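Local structure of oxidoreductase (Listeria innocua, 3E18) at residues A[194-199]-A[336-341]; A[210-215]-A[224-229]; A[9-14]-A[34-39]. The protein binds NAD and is probably a dehydrogenase of the GFO/IDH/MocA family, although its substrate and exact reaction are not established. One frame throughout, in Å; residues are numbered along the deposited sequence.

Contact 1 of 3, residues A[194-199]-A[336-341]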
loop_
_atom_site.group_PDB
_atom_site.type_symbol
_atom_site.label_atom_id
_atom_site.label_comp_id
_atom_site.label_asym_id
_atom_site.label_seq_id
_atom_site.Cartn_x
_atom_site.Cartn_y
_atom_site.Cartn_z
ATOM N N LYS A 194 -13.006 8.343 9.260
ATOM C CA LYS A 194 -13.585 7.284 10.071
ATOM C C LYS A 194 -12.500 6.518 10.832
ATOM O O LYS A 194 -12.653 6.249 12.023
ATOM C CB LYS A 194 -14.382 6.321 9.190
ATOM C CG LYS A 194 -15.308 5.393 9.969
ATOM C CD LYS A 194 -15.447 4.030 9.303
ATOM C CE LYS A 194 -16.643 3.959 8.377
ATOM N NZ LYS A 194 -17.927 3.897 9.136
ATOM N N SER A 195 -11.404 6.167 10.155
ATOM C CA SER A 195 -10.352 5.392 10.810
ATOM C C SER A 195 -8.973 5.639 10.219
ATOM O O SER A 195 -8.851 6.070 9.074
ATOM C CB SER A 195 -10.687 3.898 10.751
ATOM O OG SER A 195 -10.636 3.400 9.418
ATOM N N VAL A 196 -7.941 5.359 11.015
ATOM C CA VAL A 196 -6.531 5.556 10.620
ATOM C C VAL A 196 -5.696 4.435 11.220
ATOM O O VAL A 196 -5.792 4.172 12.424
ATOM C CB VAL A 196 -5.939 6.865 11.229
ATOM C CG1 VAL A 196 -4.589 7.200 10.603
ATOM C CG2 VAL A 196 -6.885 8.018 11.103
ATOM N N SER A 197 -4.854 3.794 10.410
ATOM C CA SER A 197 -3.821 2.925 10.945
ATOM C C SER A 197 -2.539 3.518 10.377
ATOM O O SER A 197 -2.581 4.172 9.351
ATOM C CB SER A 197 -4.013 1.492 10.453
ATOM O OG SER A 197 -3.865 1.373 9.050
ATOM N N ALA A 198 -1.431 3.318 11.054
ATOM C CA ALA A 198 -0.155 3.906 10.604
ATOM C C ALA A 198 0.996 3.141 11.162
ATOM O O ALA A 198 0.878 2.465 12.185
ATOM C CB ALA A 198 -0.046 5.390 11.033
ATOM N N ASN A 199 2.121 3.247 10.469
ATOM C CA ASN A 199 3.370 2.701 10.963
ATOM C C ASN A 199 4.439 3.693 10.577
ATOM O O ASN A 199 4.384 4.294 9.510
ATOM C CB ASN A 199 3.617 1.264 10.426
ATOM C CG ASN A 199 5.048 1.065 9.907
ATOM O OD1 ASN A 199 6.014 0.922 10.685
ATOM N ND2 ASN A 199 5.183 1.013 8.578
ATOM N N GLU A 336 -2.357 13.590 15.029
ATOM C CA GLU A 336 -2.450 13.025 16.373
ATOM C C GLU A 336 -2.953 11.576 16.349
ATOM O O GLU A 336 -2.390 10.721 17.047
ATOM C CB GLU A 336 -3.328 13.905 17.260
ATOM C CG GLU A 336 -2.653 15.225 17.608
ATOM C CD GLU A 336 -3.564 16.211 18.306
ATOM O OE1 GLU A 336 -4.808 16.131 18.162
ATOM O OE2 GLU A 336 -3.019 17.073 19.014
ATOM N N ALA A 337 -3.985 11.306 15.537
ATOM C CA ALA A 337 -4.466 9.930 15.296
ATOM C C ALA A 337 -3.382 9.027 14.710
ATOM O O ALA A 337 -3.267 7.867 15.092
ATOM C CB ALA A 337 -5.686 9.926 14.403
ATOM N N ILE A 338 -2.577 9.570 13.802
ATOM C CA ILE A 338 -1.519 8.793 13.155
ATOM C C ILE A 338 -0.483 8.383 14.189
ATOM O O ILE A 338 -0.081 7.216 14.242
ATOM C CB ILE A 338 -0.884 9.590 11.988
ATOM C CG1 ILE A 338 -1.797 9.500 10.762
ATOM C CG2 ILE A 338 0.524 9.097 11.649
ATOM C CD1 ILE A 338 -1.463 10.496 9.662
ATOM N N PHE A 339 -0.060 9.338 15.015
ATOM C CA PHE A 339 0.956 9.070 16.032
ATOM C C PHE A 339 0.481 8.058 17.064
ATOM O O PHE A 339 1.227 7.157 17.462
ATOM C CB PHE A 339 1.380 10.364 16.701
ATOM C CG PHE A 339 2.412 11.113 15.924
ATOM C CD1 PHE A 339 3.568 10.465 15.491
ATOM C CD2 PHE A 339 2.245 12.456 15.628
ATOM C CE1 PHE A 339 4.531 11.143 14.773
ATOM C CE2 PHE A 339 3.229 13.152 14.914
ATOM C CZ PHE A 339 4.362 12.492 14.492
ATOM N N GLU A 340 -0.776 8.203 17.465
ATOM C CA GLU A 340 -1.414 7.268 18.372
ATOM C C GLU A 340 -1.525 5.864 17.754
ATOM O O GLU A 340 -1.224 4.863 18.421
ATOM C CB GLU A 340 -2.798 7.788 18.763
ATOM C CG GLU A 340 -3.494 6.917 19.813
ATOM C CD GLU A 340 -4.967 7.233 19.980
ATOM O OE1 GLU A 340 -5.404 8.359 19.638
ATOM O OE2 GLU A 340 -5.697 6.344 20.465
ATOM N N ALA A 341 -1.943 5.796 16.488
ATOM C CA ALA A 341 -2.095 4.521 15.777
ATOM C C ALA A 341 -0.778 3.775 15.697
ATOM O O ALA A 341 -0.717 2.574 15.962
ATOM C CB ALA A 341 -2.683 4.747 14.363
#
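Val196 and Ile338 make the closest contact between strand residues 194-199 and helix residues 336-341, CG1 of Val196 lying 3.6 Å from CG1 of Ile338. The two side chains cross at about a right angle. Val196 CG1 stands anti to its backbone N (chi1 -169°), which sets CG1 against Ile338, while its second branch, CG2, reaches CB of Ala337 at 4.0 Å. Two residues on, on the same face of the strand, Ala198 CB rests 3.8 Å from Ile338 CG2 and 3.7 Å from the carbonyl O of Ile338. Ala341 has only a methyl to offer, and this brings the helix close to the strand backbone: its CB sits 3.7 Å from Val196 O and 3.8 Å from Ala198 N. Consistent with such small residues at the interface, the segment axes approach to 6.7 Å, with 56° between their N-to-C directions. This is a helix laid across one face of the mixed sheet of the GFO/IDH/MocA C-terminal domain, joined by apolar contacts with no hydrogen bond between the segments. Leu182 of helix 173-188 also packs on Ile338, extending the buried side. The Ala337 edge is looser, since its CB meets no residue of the strand segment but Val196, and Val348 of strand 348-349 touches its side chain as well. Glu340 is exposed on the helix and does not meet the strand segment. On the strand, the side chains of Ser195 and Ser197 leave the backbone away from the helix, and there Ser195 OG is hydrogen-bonded to Asn345 of the second subunit.

Contact 2 of 3, residues A[210-215]-A[224-229]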
loop_
_atom_site.group_PDB
_atom_site.type_symbol
_atom_site.label_atom_id
_atom_site.label_comp_id
_atom_site.label_asym_id
_atom_site.label_seq_id
_atom_site.Cartn_x
_atom_site.Cartn_y
_atom_site.Cartn_z
ATOM N N ASP A 210 11.591 8.833 10.086
ATOM C CA ASP A 210 12.203 9.233 8.820
ATOM C C ASP A 210 11.250 8.912 7.670
ATOM O O ASP A 210 11.565 9.077 6.487
ATOM C CB ASP A 210 13.583 8.589 8.639
ATOM C CG ASP A 210 13.547 7.065 8.708
ATOM O OD1 ASP A 210 12.913 6.445 7.833
ATOM O OD2 ASP A 210 14.182 6.486 9.620
ATOM N N GLY A 211 10.070 8.424 8.031
ATOM C CA GLY A 211 9.078 8.126 7.044
ATOM C C GLY A 211 7.884 7.507 7.734
ATOM O O GLY A 211 7.950 7.157 8.901
ATOM N N PHE A 212 6.814 7.331 6.984
ATOM C CA PHE A 212 5.607 6.695 7.514
ATOM C C PHE A 212 4.734 6.176 6.399
ATOM O O PHE A 212 4.953 6.493 5.224
ATOM C CB PHE A 212 4.817 7.676 8.382
ATOM C CG PHE A 212 4.175 8.796 7.615
ATOM C CD1 PHE A 212 2.829 8.732 7.280
ATOM C CD2 PHE A 212 4.909 9.919 7.234
ATOM C CE1 PHE A 212 2.223 9.753 6.560
ATOM C CE2 PHE A 212 4.298 10.947 6.521
ATOM C CZ PHE A 212 2.952 10.855 6.189
ATOM N N VAL A 213 3.716 5.408 6.782
ATOM C CA VAL A 213 2.648 5.086 5.875
ATOM C C VAL A 213 1.397 5.101 6.739
ATOM O O VAL A 213 1.459 4.757 7.912
ATOM C CB VAL A 213 2.872 3.715 5.157
ATOM C CG1 VAL A 213 3.302 2.632 6.141
ATOM C CG2 VAL A 213 1.635 3.288 4.370
ATOM N N THR A 214 0.292 5.546 6.174
ATOM C CA THR A 214 -0.977 5.514 6.867
ATOM C C THR A 214 -2.096 5.080 5.924
ATOM O O THR A 214 -2.059 5.387 4.744
ATOM C CB THR A 214 -1.268 6.879 7.559
ATOM O OG1 THR A 214 -2.574 6.859 8.146
ATOM C CG2 THR A 214 -1.168 8.039 6.582
ATOM N N PHE A 215 -3.097 4.359 6.437
ATOM C CA PHE A 215 -4.218 3.977 5.611
ATOM C C PHE A 215 -5.424 4.598 6.276
ATOM O O PHE A 215 -5.711 4.324 7.449
ATOM C CB PHE A 215 -4.366 2.444 5.523
ATOM C CG PHE A 215 -5.289 1.969 4.403
ATOM C CD1 PHE A 215 -4.777 1.660 3.151
ATOM C CD2 PHE A 215 -6.667 1.822 4.612
ATOM C CE1 PHE A 215 -5.611 1.219 2.109
ATOM C CE2 PHE A 215 -7.500 1.387 3.588
ATOM C CZ PHE A 215 -6.967 1.077 2.327
ATOM N N ALA A 224 -7.566 5.898 1.462
ATOM C CA ALA A 224 -6.340 6.549 0.993
ATOM C C ALA A 224 -5.178 5.955 1.687
ATOM O O ALA A 224 -5.281 5.547 2.829
ATOM C CB ALA A 224 -6.386 8.061 1.246
ATOM N N GLN A 225 -4.048 5.921 0.990
ATOM C CA GLN A 225 -2.816 5.526 1.606
ATOM C C GLN A 225 -1.872 6.676 1.349
ATOM O O GLN A 225 -1.733 7.083 0.201
ATOM C CB GLN A 225 -2.274 4.248 0.976
ATOM C CG GLN A 225 -0.927 3.803 1.580
ATOM C CD GLN A 225 -0.483 2.435 1.099
ATOM O OE1 GLN A 225 -1.309 1.588 0.784
ATOM N NE2 GLN A 225 0.835 2.215 1.027
ATOM N N ILE A 226 -1.271 7.207 2.417
ATOM C CA ILE A 226 -0.336 8.342 2.333
ATOM C C ILE A 226 1.007 7.859 2.810
ATOM O O ILE A 226 1.125 7.179 3.829
ATOM C CB ILE A 226 -0.796 9.557 3.209
ATOM C CG1 ILE A 226 -2.260 9.940 2.924
ATOM C CG2 ILE A 226 0.187 10.715 3.114
ATOM C CD1 ILE A 226 -2.601 10.268 1.476
ATOM N N GLU A 227 2.063 8.219 2.104
ATOM C CA GLU A 227 3.318 7.627 2.481
ATOM C C GLU A 227 4.377 8.672 2.221
ATOM O O GLU A 227 4.256 9.442 1.276
ATOM C CB GLU A 227 3.503 6.431 1.559
ATOM C CG GLU A 227 4.553 5.444 1.874
ATOM C CD GLU A 227 4.413 4.247 0.960
ATOM O OE1 GLU A 227 3.486 3.424 1.158
ATOM O OE2 GLU A 227 5.218 4.150 0.021
ATOM N N VAL A 228 5.362 8.735 3.106
ATOM C CA VAL A 228 6.580 9.507 2.873
ATOM C C VAL A 228 7.696 8.561 3.188
ATOM O O VAL A 228 7.618 7.807 4.157
ATOM C CB VAL A 228 6.681 10.764 3.782
ATOM C CG1 VAL A 228 8.055 11.471 3.624
ATOM C CG2 VAL A 228 5.588 11.764 3.456
ATOM N N GLY A 229 8.752 8.590 2.385
ATOM C CA GLY A 229 9.909 7.795 2.703
ATOM C C GLY A 229 11.136 8.596 2.317
ATOM O O GLY A 229 11.109 9.326 1.324
#
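Residues 211-215 and 224-229 run antiparallel, 170° between their axes, with Phe212-Val228 and Thr214-Ile226 as hydrogen-bonded pairs and Val213-Glu227 and Phe215-Gln225 as non-hydrogen-bonded pairs. Each hydrogen-bonded pair is closed by two backbone bonds, such as Thr214 N to Ile226 O at 3.0 Å. On the face carrying Phe212, Thr214, Ile226 and Val228, the Phe212 ring lies close against the neighbouring strand. Its CG sits between the backbone N and the carbonyl carbon (chi1 69°), and CE2 comes within 3.4 Å of Val228 CG2. CE1 lies 4.1 Å from Ile226 CG2, so the ring spans both partners; Val228 N is over one ring face, while Thr214 CG2 lies at the edge, in plane. That methyl also packs 3.7 Å from Ile226 CB, the two side chains lying side by side. The other face is more polar. Gln225 and Glu227 are extended beyond CG, and Gln225 NE2 donates to Glu227 OE1 at 2.9 Å with the acceptor nearly in the amide plane. Val213 CG2 packs beside this bond, 3.6 Å from Gln225 NE2 and 3.7 Å from Glu227 OE1. Glu227 OE2 has its own partner in His154 NE2, and Gln225 OE1 accepts from Gln225 NE2 of the second subunit. Ala224 O lies over one face of the Phe215 ring. Helix 173-188 covers the Phe212 face through Val174, Leu181 and Trp177. The arrangement is a beta hairpin within the mixed sheet of the GFO/IDH/MocA C-terminal domain, one face against a helix and the other reaching the dimer partner.

Contact 3 of 3, residues A[9-14]-A[34-39]. With NAD (nicotinamide-adenine-dinucleotide), chain E.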
loop_
_atom_site.group_PDB
_atom_site.type_symbol
_atom_site.label_atom_id
_atom_site.label_comp_id
_atom_site.label_asym_id
_atom_site.label_seq_id
_atom_site.Cartn_x
_atom_site.Cartn_y
_atom_site.Cartn_z
ATOM N N VAL A 9 6.287 41.553 8.289
ATOM C CA VAL A 9 7.640 41.272 8.781
ATOM C C VAL A 9 7.891 39.762 8.814
ATOM O O VAL A 9 7.049 38.988 9.287
ATOM C CB VAL A 9 7.925 41.942 10.156
ATOM C CG1 VAL A 9 9.227 41.424 10.783
ATOM C CG2 VAL A 9 7.967 43.475 10.000
ATOM N N ILE A 10 9.044 39.360 8.280
ATOM C CA ILE A 10 9.498 37.972 8.294
ATOM C C ILE A 10 10.162 37.669 9.631
ATOM O O ILE A 10 11.145 38.315 10.008
ATOM C CB ILE A 10 10.505 37.686 7.127
ATOM C CG1 ILE A 10 9.879 37.985 5.755
ATOM C CG2 ILE A 10 11.093 36.261 7.207
ATOM C CD1 ILE A 10 8.653 37.201 5.419
ATOM N N VAL A 11 9.603 36.698 10.355
ATOM C CA VAL A 11 10.154 36.244 11.639
ATOM C C VAL A 11 10.706 34.829 11.469
ATOM O O VAL A 11 9.953 33.855 11.351
ATOM C CB VAL A 11 9.086 36.249 12.760
ATOM C CG1 VAL A 11 9.710 35.884 14.091
ATOM C CG2 VAL A 11 8.404 37.611 12.842
ATOM N N GLY A 12 12.026 34.721 11.466
ATOM C CA GLY A 12 12.683 33.464 11.167
ATOM C C GLY A 12 13.262 33.572 9.772
ATOM O O GLY A 12 12.594 33.263 8.788
ATOM N N TYR A 13 14.508 34.022 9.683
ATOM C CA TYR A 13 15.141 34.195 8.387
ATOM C C TYR A 13 16.012 32.985 8.022
ATOM O O TYR A 13 17.229 33.091 7.824
ATOM C CB TYR A 13 15.928 35.507 8.352
ATOM C CG TYR A 13 16.321 35.939 6.962
ATOM C CD1 TYR A 13 15.372 36.415 6.067
ATOM C CD2 TYR A 13 17.657 35.879 6.547
ATOM C CE1 TYR A 13 15.734 36.813 4.785
ATOM C CE2 TYR A 13 18.024 36.258 5.270
ATOM C CZ TYR A 13 17.068 36.733 4.399
ATOM O OH TYR A 13 17.447 37.113 3.133
ATOM N N GLY A 14 15.379 31.823 7.933
ATOM C CA GLY A 14 16.092 30.612 7.553
ATOM C C GLY A 14 15.779 30.270 6.114
ATOM O O GLY A 14 15.495 31.161 5.315
ATOM N N GLY A 34 10.317 44.189 6.646
ATOM C CA GLY A 34 11.570 43.839 7.283
ATOM C C GLY A 34 11.638 42.438 7.860
ATOM O O GLY A 34 10.758 41.603 7.626
ATOM N N VAL A 35 12.693 42.197 8.633
ATOM C CA VAL A 35 13.070 40.858 9.064
ATOM C C VAL A 35 13.509 40.847 10.531
ATOM O O VAL A 35 14.255 41.720 10.969
ATOM C CB VAL A 35 14.248 40.310 8.194
ATOM C CG1 VAL A 35 14.845 39.050 8.799
ATOM C CG2 VAL A 35 13.809 40.055 6.763
ATOM N N PHE A 36 13.042 39.854 11.286
ATOM C CA PHE A 36 13.670 39.505 12.555
ATOM C C PHE A 36 14.116 38.048 12.579
ATOM O O PHE A 36 13.394 37.155 12.125
ATOM C CB PHE A 36 12.747 39.779 13.753
ATOM C CG PHE A 36 13.336 39.344 15.067
ATOM C CD1 PHE A 36 14.431 40.019 15.610
ATOM C CD2 PHE A 36 12.838 38.227 15.734
ATOM C CE1 PHE A 36 15.013 39.596 16.798
ATOM C CE2 PHE A 36 13.408 37.805 16.935
ATOM C CZ PHE A 36 14.496 38.492 17.465
ATOM N N ASP A 37 15.310 37.821 13.114
ATOM C CA ASP A 37 15.763 36.477 13.454
ATOM C C ASP A 37 16.446 36.535 14.813
ATOM O O ASP A 37 17.006 37.563 15.191
ATOM C CB ASP A 37 16.701 35.917 12.379
ATOM C CG ASP A 37 16.860 34.401 12.465
ATOM O OD1 ASP A 37 17.524 33.911 13.409
ATOM O OD2 ASP A 37 16.349 33.695 11.571
ATOM N N ILE A 38 16.379 35.436 15.558
ATOM C CA ILE A 38 16.994 35.377 16.887
ATOM C C ILE A 38 18.538 35.361 16.824
ATOM O O ILE A 38 19.203 35.829 17.740
ATOM C CB ILE A 38 16.411 34.204 17.722
ATOM C CG1 ILE A 38 16.628 34.445 19.219
ATOM C CG2 ILE A 38 16.937 32.851 17.229
ATOM C CD1 ILE A 38 15.744 33.607 20.121
ATOM N N LEU A 39 19.090 34.861 15.725
ATOM C CA LEU A 39 20.539 34.869 15.527
ATOM C C LEU A 39 21.000 36.142 14.825
ATOM O O LEU A 39 20.416 36.556 13.824
ATOM C CB LEU A 39 20.998 33.633 14.747
ATOM C CG LEU A 39 20.738 32.235 15.325
ATOM C CD1 LEU A 39 21.259 31.187 14.371
ATOM C CD2 LEU A 39 21.368 32.037 16.706
HETATM P PA NAD E . 15.564 26.918 9.326
HETATM O O1A NAD E . 16.239 26.925 8.009
HETATM O O2A NAD E . 16.310 26.212 10.383
HETATM O O5B NAD E . 15.232 28.423 9.779
HETATM C C5B NAD E . 14.542 28.751 10.964
HETATM C C4B NAD E . 15.012 30.138 11.388
HETATM O O4B NAD E . 14.274 30.603 12.503
HETATM C C3B NAD E . 16.482 30.116 11.801
HETATM O O3B NAD E . 17.174 31.108 11.080
HETATM C C2B NAD E . 16.451 30.440 13.281
HETATM O O2B NAD E . 17.573 31.181 13.702
HETATM C C1B NAD E . 15.157 31.222 13.416
HETATM N N9A NAD E . 14.583 31.180 14.770
HETATM C C8A NAD E . 14.584 30.126 15.652
HETATM N N7A NAD E . 13.937 30.508 16.778
HETATM C C5A NAD E . 13.531 31.791 16.623
HETATM C C6A NAD E . 12.845 32.666 17.458
HETATM N N6A NAD E . 12.311 32.208 18.589
HETATM N N1A NAD E . 12.568 33.951 17.015
HETATM C C2A NAD E . 12.970 34.367 15.762
HETATM N N3A NAD E . 13.653 33.493 14.941
HETATM C C4A NAD E . 13.930 32.227 15.365
HETATM O O3 NAD E . 14.096 26.252 9.159
HETATM P PN NAD E . 13.262 26.212 7.800
HETATM O O1N NAD E . 13.600 24.977 7.043
HETATM O O2N NAD E . 13.286 27.531 7.129
HETATM O O5D NAD E . 11.750 25.964 8.372
HETATM C C5D NAD E . 11.099 26.869 9.238
HETATM C C4D NAD E . 9.576 26.609 9.211
HETATM O O4D NAD E . 9.118 26.579 7.871
HETATM C C3D NAD E . 9.185 25.268 9.807
HETATM O O3D NAD E . 7.916 25.387 10.432
HETATM C C2D NAD E . 9.030 24.343 8.617
HETATM O O2D NAD E . 8.054 23.362 8.885
HETATM C C1D NAD E . 8.556 25.310 7.541
HETATM N N1N NAD E . 8.865 24.919 6.140
HETATM C C2N NAD E . 7.808 24.846 5.277
HETATM C C3N NAD E . 7.973 24.499 3.941
HETATM C C7N NAD E . 6.814 24.665 3.007
HETATM O O7N NAD E . 6.900 24.130 1.713
HETATM N N7N NAD E . 5.723 25.327 3.402
HETATM C C4N NAD E . 9.265 24.248 3.456
HETATM C C5N NAD E . 10.349 24.338 4.332
HETATM C C6N NAD E . 10.138 24.684 5.673
#
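Asp37 and Tyr13 meet through a hydrogen bond from Tyr13 N to Asp37 OD2, 2.7 Å long, just beyond the paired strand ends. From CB outward, the aspartate is in contact at every atom. CB lies 4.0 Å from Tyr13 N, with Tyr13 CB only slightly farther. CG, anti to the backbone N (chi1 -163°), faces the two ribose hydroxyls of the adenosine half of NAD, 3.5 Å from O2B and 3.6 Å from O3B. At the tip the oxygens divide the work: OD1 accepts from NAD O2B at 2.7 Å and OD2 from NAD O3B at 2.8 Å. Each oxygen also takes a backbone N-H on its anti lone pair, OD2 from Tyr13 and OD1 from Leu39. The latter bond closes an Asx turn just before helix 40-47, with Leu39 at the N-cap position. Two bonds at each oxygen thus fix the rotation of the carboxylate. An acid after the second strand and glycines after the first mark strand 6-11, helix 15-25 and strand 30-36 as the dinucleotide-binding beta-alpha-beta unit of a Rossmann fold; Gly12 and Gly14 fit the GxGxxG pattern. Gly14 CA comes within 3.2 Å of NAD O5B. Upstream, the parallel strands are joined by Ile10 N to Gly34 O, Phe36 N to Ile10 O and Gly12 N to Phe36 O, the last nearly straight at 172°. Val35 CG1 packs 3.7 Å from Tyr13 CB, the two side chains crossing at about a right angle. On the other face of the sheet, Val11 CG1 lies at the edge of the Phe36 ring, and both residues approach C2A of the adenine. Lys42 touches Asp37 and is itself hydrogen-bonded to NAD.

How the contacts relate
Contact 3 comes first along the chain, in the parallel Rossmann sheet, where strands 6-11 and 30-36 lie next to each other. Contacts 1 and 2 belong to the mixed sheet of the other domain, contact 2 being nested in the loop that contact 1 closes. Their centres are 11 Å apart, and they meet directly because strands 193-201 and 211-218 are neighbours: Ser197 O lies 2.9 Å from Thr214 OG1 and 3.0 Å from Phe215 N, both probable hydrogen bonds. Both also touch the second subunit. Contact 3 lies apart, its centre 35 Å from contact 1 and 33 Å from contact 2, so its adenosine-binding strands lie far from the subunit contacts of the other two.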